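Local atomic coordinates of putative acetyltransferase (Clostridium difficile, PDB entry 3DSB), a protein that probably transfers an acyl group, most likely acetyl, as a member of the GNAT acetyltransferase family, its substrate being unknown. Residues A[68-73]-A[107-112]; A[75-78]-A[83-86]. All coordinates share one frame; numbering follows the deposited sequence. Where two conformers were deposited one is given.

Interaction 1: A[68-73]-A[107-112]; sequences AQIMYT and NYIKNI
I70 and Y72 of strand 65-77 meet I109 and I112 of helix 101-115. The contact is part of the alpha/beta core of a GNAT acetyltransferase, in which this helix packs on one face of the central mixed sheet. The two short segments run at 34° to each other, with their axes 10.4 Å apart at closest approach. Contact at that spacing is made by side chains alone, and it is almost wholly apolar.

The aliphatic part is the pair I70 and I109. The two isoleucines run antiparallel, flank against flank. CD1 of I70 touches CG1 of I109 at 3.7 Å. The CG2 branch of I70 lies a little further off, 4.1 Å from both CG1 and CD1 of I109. The closest CA atoms are also those of I70 and I109, 8.6 Å apart. L105, one turn earlier on the helix, also packs on I70.

The aromatic part belongs to Y72. With chi1 at 58° the ring is tucked over its own backbone, between the amide N and the carbonyl, and presents its CD2-CE2 edge to I109. I109 places its CD1 at this edge, near the ring plane. L85 of the neighbouring strand 82-92 touches both Y72 and I109, and M122 of strand 119-127 also packs on I109. I109 is therefore covered by side chains from three strands: I70 and Y72, L85, and M122.

I112 adds a looser contact, one helical turn further on. Its CD1 lies 4.2 Å from OH of Y72, whereas CE2 of the same ring comes within 3.7 Å of I109 CD1.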
# COMPACT_ATOMS: atom_id res chain seq x y z
N ALA A 68 16.25 -16.60 6.15
CA ALA A 68 15.43 -15.93 5.12
C ALA A 68 14.38 -15.08 5.75
O ALA A 68 14.06 -15.25 6.92
CB ALA A 68 14.79 -16.94 4.19
N GLN A 69 13.87 -14.13 4.96
CA GLN A 69 12.79 -13.23 5.47
C GLN A 69 11.81 -12.91 4.38
O GLN A 69 12.16 -12.91 3.19
CB GLN A 69 13.36 -11.92 6.01
CG GLN A 69 14.05 -11.05 4.96
CD GLN A 69 13.16 -9.85 4.52
OE1 GLN A 69 13.02 -8.86 5.26
NE2 GLN A 69 12.59 -9.94 3.32
N ILE A 70 10.59 -12.60 4.82
CA ILE A 70 9.58 -12.05 3.89
C ILE A 70 8.85 -10.95 4.65
O ILE A 70 8.60 -11.07 5.87
CB ILE A 70 8.59 -13.17 3.41
CG1 ILE A 70 7.66 -12.65 2.32
CG2 ILE A 70 7.87 -13.85 4.56
CD1 ILE A 70 6.99 -13.79 1.45
N MSE A 71 8.53 -9.85 3.96
CA MSE A 71 7.90 -8.68 4.58
C MSE A 71 6.66 -8.28 3.81
O MSE A 71 6.66 -8.34 2.57
CB MSE A 71 8.85 -7.48 4.61
CG MSE A 71 8.36 -6.38 5.52
SE MSE A 71 7.19 -5.05 4.65
CE MSE A 71 8.56 -3.76 4.14
N TYR A 72 5.59 -7.96 4.53
CA TYR A 72 4.40 -7.39 3.89
C TYR A 72 3.86 -6.21 4.66
O TYR A 72 4.05 -6.10 5.88
CB TYR A 72 3.28 -8.41 3.69
CG TYR A 72 2.78 -9.08 4.93
CD1 TYR A 72 1.85 -8.46 5.78
CD2 TYR A 72 3.22 -10.36 5.28
CE1 TYR A 72 1.37 -9.10 6.94
CE2 TYR A 72 2.74 -11.00 6.39
CZ TYR A 72 1.83 -10.39 7.23
OH TYR A 72 1.35 -11.05 8.33
N THR A 73 3.17 -5.34 3.92
CA THR A 73 2.42 -4.25 4.53
C THR A 73 0.93 -4.44 4.19
O THR A 73 0.57 -5.35 3.44
CB THR A 73 2.87 -2.89 3.98
OG1 THR A 73 2.70 -2.88 2.57
CG2 THR A 73 4.34 -2.58 4.27
N ASN A 107 4.32 -19.28 0.09
CA ASN A 107 3.13 -20.08 0.35
C ASN A 107 2.62 -19.90 1.77
O ASN A 107 1.40 -19.99 2.03
CB ASN A 107 3.37 -21.54 -0.04
CG ASN A 107 3.32 -21.73 -1.54
OD1 ASN A 107 2.52 -21.10 -2.22
ND2 ASN A 107 4.20 -22.58 -2.08
N TYR A 108 3.52 -19.64 2.71
CA TYR A 108 3.11 -19.31 4.07
C TYR A 108 2.24 -18.05 4.10
O TYR A 108 1.21 -18.02 4.76
CB TYR A 108 4.36 -19.10 4.94
CG TYR A 108 4.11 -19.03 6.44
CD1 TYR A 108 4.10 -20.20 7.19
CD2 TYR A 108 3.91 -17.81 7.11
CE1 TYR A 108 3.88 -20.20 8.54
CE2 TYR A 108 3.66 -17.81 8.52
CZ TYR A 108 3.67 -19.02 9.20
OH TYR A 108 3.44 -19.08 10.59
N ILE A 109 2.63 -17.03 3.36
CA ILE A 109 1.84 -15.80 3.31
C ILE A 109 0.53 -16.06 2.55
O ILE A 109 -0.53 -15.56 2.96
CB ILE A 109 2.67 -14.64 2.71
CG1 ILE A 109 3.97 -14.43 3.51
CG2 ILE A 109 1.80 -13.38 2.61
CD1 ILE A 109 3.82 -14.23 4.99
N LYS A 110 0.59 -16.83 1.47
CA LYS A 110 -0.68 -17.17 0.75
C LYS A 110 -1.64 -17.84 1.71
O LYS A 110 -2.85 -17.55 1.66
CB LYS A 110 -0.43 -18.08 -0.46
CG LYS A 110 0.17 -17.35 -1.66
CD LYS A 110 0.76 -18.26 -2.72
CE LYS A 110 -0.26 -19.14 -3.30
NZ LYS A 110 0.35 -20.01 -4.35
N ASN A 111 -1.14 -18.75 2.56
CA ASN A 111 -2.01 -19.42 3.54
C ASN A 111 -2.61 -18.45 4.54
O ASN A 111 -3.80 -18.54 4.88
CB ASN A 111 -1.24 -20.55 4.26
CG ASN A 111 -2.09 -21.21 5.35
OD1 ASN A 111 -1.85 -21.03 6.54
ND2 ASN A 111 -3.12 -21.93 4.93
N ILE A 112 -1.81 -17.51 5.02
CA ILE A 112 -2.34 -16.46 5.90
C ILE A 112 -3.51 -15.74 5.20
O ILE A 112 -4.57 -15.51 5.80
CB ILE A 112 -1.26 -15.40 6.31
CG1 ILE A 112 -0.30 -16.01 7.36
CG2 ILE A 112 -1.87 -14.08 6.78
CD1 ILE A 112 0.92 -15.13 7.62

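Interaction 2: A[75-78]-A[83-86]. With BET (trimethyl glycine), chain D.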
# COMPACT_ATOMS: atom_id res chain seq x y z
N GLU A 75 -2.92 -2.72 2.87
CA GLU A 75 -3.71 -1.64 2.30
C GLU A 75 -5.17 -1.86 2.67
O GLU A 75 -5.79 -2.83 2.23
CB GLU A 75 -3.62 -1.68 0.76
CG GLU A 75 -4.58 -0.69 0.10
CD GLU A 75 -4.84 -0.96 -1.39
OE1 GLU A 75 -4.07 -1.72 -2.02
OE2 GLU A 75 -5.83 -0.42 -1.91
N TRP A 76 -5.73 -0.96 3.50
CA TRP A 76 -7.14 -1.10 3.86
C TRP A 76 -8.01 -0.73 2.66
O TRP A 76 -7.82 0.33 2.06
CB TRP A 76 -7.49 -0.18 5.04
CG TRP A 76 -8.92 -0.38 5.48
CD1 TRP A 76 -9.97 0.49 5.29
CD2 TRP A 76 -9.46 -1.54 6.13
NE1 TRP A 76 -11.14 -0.07 5.79
CE2 TRP A 76 -10.85 -1.31 6.31
CE3 TRP A 76 -8.90 -2.75 6.57
CZ2 TRP A 76 -11.68 -2.25 6.94
CZ3 TRP A 76 -9.74 -3.68 7.20
CH2 TRP A 76 -11.10 -3.43 7.38
N SER A 77 -8.98 -1.58 2.36
CA SER A 77 -10.01 -1.28 1.39
C SER A 77 -11.32 -0.96 2.10
O SER A 77 -11.95 -1.86 2.70
CB SER A 77 -10.23 -2.47 0.43
OG SER A 77 -11.37 -2.24 -0.41
N ASP A 78 -11.75 0.31 2.02
CA ASP A 78 -13.05 0.67 2.56
C ASP A 78 -14.18 0.09 1.75
O ASP A 78 -15.17 -0.41 2.35
CB ASP A 78 -13.19 2.20 2.73
CG ASP A 78 -12.79 3.01 1.50
OD1 ASP A 78 -12.40 2.43 0.47
OD2 ASP A 78 -12.90 4.25 1.58
N ASN A 83 -8.44 -5.97 4.21
CA ASN A 83 -7.08 -5.57 3.85
C ASN A 83 -6.59 -6.33 2.64
O ASN A 83 -6.84 -7.55 2.54
CB ASN A 83 -6.09 -5.90 4.96
CG ASN A 83 -6.03 -4.86 6.03
OD1 ASN A 83 -6.31 -5.17 7.22
ND2 ASN A 83 -5.70 -3.65 5.68
N PHE A 84 -5.86 -5.64 1.76
CA PHE A 84 -4.94 -6.34 0.87
C PHE A 84 -3.63 -6.45 1.59
O PHE A 84 -3.19 -5.52 2.28
CB PHE A 84 -4.71 -5.49 -0.37
CG PHE A 84 -5.88 -5.46 -1.30
CD1 PHE A 84 -6.08 -6.48 -2.23
CD2 PHE A 84 -6.77 -4.39 -1.27
CE1 PHE A 84 -7.14 -6.46 -3.11
CE2 PHE A 84 -7.87 -4.35 -2.14
CZ PHE A 84 -8.05 -5.39 -3.07
N LEU A 85 -2.99 -7.61 1.45
CA LEU A 85 -1.65 -7.79 1.93
C LEU A 85 -0.68 -7.54 0.76
O LEU A 85 -0.88 -8.14 -0.32
CB LEU A 85 -1.55 -9.20 2.52
CG LEU A 85 -0.28 -9.68 3.21
CD1 LEU A 85 -0.64 -10.62 4.35
CD2 LEU A 85 0.64 -10.36 2.23
N TRP A 86 0.30 -6.65 0.95
CA TRP A 86 1.26 -6.34 -0.13
C TRP A 86 2.62 -6.90 0.25
O TRP A 86 3.23 -6.45 1.22
CB TRP A 86 1.39 -4.82 -0.33
CG TRP A 86 0.26 -4.21 -1.04
CD1 TRP A 86 -0.99 -3.94 -0.55
CD2 TRP A 86 0.23 -3.90 -2.45
NE1 TRP A 86 -1.78 -3.38 -1.56
CE2 TRP A 86 -1.05 -3.33 -2.72
CE3 TRP A 86 1.18 -3.92 -3.47
CZ2 TRP A 86 -1.41 -2.89 -4.01
CZ3 TRP A 86 0.81 -3.51 -4.74
CH2 TRP A 86 -0.46 -2.97 -5.00
N BET D . -9.59 -2.92 -5.80
CA BET D . -9.90 -2.81 -4.34
C BET D . -10.94 -1.82 -3.85
O BET D . -10.72 -1.09 -2.83
OXT BET D . -12.06 -1.87 -4.44
C1 BET D . -8.21 -2.50 -5.99
C2 BET D . -9.71 -4.28 -6.33
C3 BET D . -10.44 -2.06 -6.64
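E75 places its CG anti to the backbone N (chi1 172°) and stays extended beyond it, which carries the carboxylate to the indole of W86. F84 turns its CG away from its own carbonyl carbon, which sends the ring alongside the E75 side chain, pointing the same way. W86 NE1 donates to E75 OE1 at 2.9 Å, with a bent N-H...O angle of 145°. The oxygen uses its anti lone pair and lies near the indole plane. OE2 of the same carboxylate is hydrogen-bonded to Y125 OH of the second subunit, so both oxygens are engaged and the group spans the dimer interface.

The backbones pair through E75 and F84, an antiparallel hydrogen-bonded pair. E75 N gives to F84 O at 2.9 Å, and F84 N gives to E75 O at 2.8 Å. W76 and N83 form the next, non-hydrogen-bonded pair on the other face. There the amide of N83 stands at the edge of the W76 ring, their planes 76° apart, with ND2 3.4 Å from CE3 of W76. The W76 NE1 bonds to G44 O of the second subunit.

Trimethyl glycine binds on the face of E75 and F84. S77 OG donates to carboxylate atom O of trimethyl glycine at 2.8 Å. CA of trimethyl glycine lies at the edge of the F84 ring, 3.4 Å from F84 CE2. R123 makes a cation-pi contact with F84, and W79, R80 and Y147 also belong to this pocket. The whole is the end of an antiparallel beta hairpin in the GNAT sheet, which here carries one wall of a ligand pocket.

Interactions 1 and 2 share strand 65-77, and their centres are 15 Å apart. Interaction 1 is the deeper, about 6 Å from the centre of the chain, against about 15 Å for interaction 2. Strand 82-92 joins them: T73 O lies 2.8 Å from W86 N, a probable hydrogen bond. L85 turns to the helix side and packs against I109. E75, F84 and W86 serve the opposite face. The pocket of trimethyl glycine belongs to interaction 2, whereas the Y72 side chain of interaction 1 is about 12 Å from the ligand. Both contacts also reach the second subunit.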